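Local coordinates for phosphoribosylaminoimidazole carboxylase, ATPase subunit (Thermus thermophilus, PDB 3AW8), which probably catalyses the ATP-dependent carboxylation of 5-aminoimidazole ribonucleotide with bicarbonate to N5-carboxyaminoimidazole ribonucleotide in purine biosynthesis, at residues Ala301-Ile306 against Arg358-Leu363. Numbering follows the deposited sequence.
Sequences AMVNLI and RLVSEL
V360 sets CG1 anti to its backbone N (chi1 179°) and CG2 anti to its carbonyl carbon, and the two methyls face different parts of the strand: CG2 the side chains of V303 and L305, CG1 the carbonyl O of N304. CG2 of V360 meets CD1 of L305 at 3.8 Å, the closest approach between the two segments, and the two side chains cross at about a right angle. The same methyl, V360 CG2, also lies 4.3 Å from CG2 of V303, and thus touches both of these strand residues. CG1 of V360 is turned to the strand backbone instead, 4.0 Å from the carbonyl O of N304, a van der Waals contact. L363 adds a further apolar touch, its CD2 lying 4.4 Å from CB of V303. No hydrogen bond joins the two segments; the contact is apolar and modest, burying 190 Å² in all. It packs the loop that follows helix 346-357 over one face of strand 299-306, an inner strand of the large antiparallel sheet that runs on from the ATP-grasp domain into the C-terminal domain of this PurK/PurT family ligase. On that face the helix itself covers A301 through L349 and L353, while I339 of the adjacent strand 335-343 touches both V303 and L305. N304 contributes its carbonyl here, but its carboxamide is turned from the loop, ND2 bonding to L208 O and N265 OD1; the N304 side chain lies about 12 Å from the bound AMP. Two polar links flank the apolar contact: S361 OG hydrogen-bonds E308 OE1, and E362 OE1 forms a salt bridge with R209 NH1 from the neighbouring strand 207-213.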
loop_
_atom_site.group_PDB
_atom_site.type_symbol
_atom_site.label_atom_id
_atom_site.label_comp_id
_atom_site.label_asym_id
_atom_site.label_seq_id
_atom_site.Cartn_x
_atom_site.Cartn_y
_atom_site.Cartn_z
ATOM N N ALA A 301 -11.658 -1.329 12.070
ATOM C CA ALA A 301 -12.837 -2.152 11.919
ATOM C C ALA A 301 -12.706 -2.664 10.490
ATOM O O ALA A 301 -12.617 -1.880 9.538
ATOM C CB ALA A 301 -14.101 -1.321 12.076
ATOM N N MET A 302 -12.676 -3.982 10.352
ATOM C CA MET A 302 -12.529 -4.621 9.055
ATOM C C MET A 302 -13.885 -5.190 8.653
ATOM O O MET A 302 -14.393 -6.095 9.315
ATOM C CB MET A 302 -11.483 -5.744 9.190
ATOM C CG MET A 302 -10.866 -6.287 7.901
ATOM S SD MET A 302 -11.969 -7.271 6.878
ATOM C CE MET A 302 -12.454 -8.574 8.050
ATOM N N VAL A 303 -14.498 -4.662 7.598
ATOM C CA VAL A 303 -15.781 -5.224 7.189
ATOM C C VAL A 303 -15.652 -5.876 5.812
ATOM O O VAL A 303 -15.282 -5.231 4.834
ATOM C CB VAL A 303 -16.962 -4.156 7.202
ATOM C CG1 VAL A 303 -16.761 -3.160 8.323
ATOM C CG2 VAL A 303 -17.084 -3.438 5.873
ATOM N N ASN A 304 -15.932 -7.173 5.749
ATOM C CA ASN A 304 -15.854 -7.899 4.492
ATOM C C ASN A 304 -16.957 -7.505 3.534
ATOM O O ASN A 304 -18.053 -7.127 3.948
ATOM C CB ASN A 304 -15.946 -9.410 4.719
ATOM C CG ASN A 304 -14.603 -10.043 5.017
ATOM O OD1 ASN A 304 -13.553 -9.459 4.747
ATOM N ND2 ASN A 304 -14.631 -11.252 5.562
ATOM N N LEU A 305 -16.647 -7.599 2.246
ATOM C CA LEU A 305 -17.588 -7.313 1.171
ATOM C C LEU A 305 -17.907 -8.683 0.572
ATOM O O LEU A 305 -17.107 -9.247 -0.177
ATOM C CB LEU A 305 -16.938 -6.398 0.127
ATOM C CG LEU A 305 -17.209 -4.883 0.157
ATOM C CD1 LEU A 305 -17.834 -4.436 1.472
ATOM C CD2 LEU A 305 -15.912 -4.151 -0.102
ATOM N N ILE A 306 -19.067 -9.226 0.931
ATOM C CA ILE A 306 -19.488 -10.540 0.461
ATOM C C ILE A 306 -20.571 -10.464 -0.611
ATOM O O ILE A 306 -21.586 -9.804 -0.430
ATOM C CB ILE A 306 -20.031 -11.397 1.637
ATOM C CG1 ILE A 306 -19.027 -11.406 2.793
ATOM C CG2 ILE A 306 -20.313 -12.822 1.169
ATOM C CD1 ILE A 306 -17.690 -12.021 2.440
ATOM N N ARG A 358 -24.669 0.748 6.660
ATOM C CA ARG A 358 -25.821 1.050 5.816
ATOM C C ARG A 358 -25.497 0.759 4.360
ATOM O O ARG A 358 -26.369 0.833 3.488
ATOM C CB ARG A 358 -26.215 2.523 5.962
ATOM C CG ARG A 358 -26.483 2.956 7.392
ATOM C CD ARG A 358 -26.685 4.460 7.485
ATOM N NE ARG A 358 -26.724 4.920 8.871
ATOM C CZ ARG A 358 -26.481 6.173 9.247
ATOM N NH1 ARG A 358 -26.186 7.099 8.340
ATOM N NH2 ARG A 358 -26.509 6.496 10.534
ATOM N N LEU A 359 -24.236 0.422 4.103
ATOM C CA LEU A 359 -23.781 0.133 2.750
ATOM C C LEU A 359 -23.550 -1.355 2.501
ATOM O O LEU A 359 -23.506 -1.798 1.354
ATOM C CB LEU A 359 -22.500 0.914 2.469
ATOM C CG LEU A 359 -22.633 2.439 2.517
ATOM C CD1 LEU A 359 -21.259 3.092 2.420
ATOM C CD2 LEU A 359 -23.535 2.901 1.376
ATOM N N VAL A 360 -23.421 -2.122 3.579
ATOM C CA VAL A 360 -23.172 -3.559 3.485
ATOM C C VAL A 360 -24.278 -4.382 4.130
ATOM O O VAL A 360 -24.695 -4.097 5.252
ATOM C CB VAL A 360 -21.852 -3.928 4.183
ATOM C CG1 VAL A 360 -21.627 -5.415 4.107
ATOM C CG2 VAL A 360 -20.704 -3.180 3.544
ATOM N N SER A 361 -24.737 -5.414 3.428
ATOM C CA SER A 361 -25.788 -6.283 3.953
ATOM C C SER A 361 -25.187 -7.373 4.841
ATOM O O SER A 361 -23.970 -7.480 4.964
ATOM C CB SER A 361 -26.575 -6.923 2.806
ATOM O OG SER A 361 -25.767 -7.816 2.064
ATOM N N GLU A 362 -26.047 -8.176 5.456
ATOM C CA GLU A 362 -25.622 -9.257 6.339
ATOM C C GLU A 362 -24.472 -8.894 7.273
ATOM O O GLU A 362 -23.620 -9.732 7.554
ATOM C CB GLU A 362 -25.213 -10.489 5.535
ATOM C CG GLU A 362 -26.321 -11.132 4.733
ATOM C CD GLU A 362 -25.822 -12.338 3.951
ATOM O OE1 GLU A 362 -24.862 -12.178 3.157
ATOM O OE2 GLU A 362 -26.383 -13.446 4.129
ATOM N N LEU A 363 -24.436 -7.652 7.744
ATOM C CA LEU A 363 -23.384 -7.244 8.668
ATOM C C LEU A 363 -23.977 -7.176 10.077
ATOM O O LEU A 363 -24.766 -6.279 10.390
ATOM C CB LEU A 363 -22.803 -5.887 8.260
ATOM C CG LEU A 363 -21.696 -5.326 9.161
ATOM C CD1 LEU A 363 -20.563 -6.324 9.281
ATOM C CD2 LEU A 363 -21.182 -4.018 8.588
#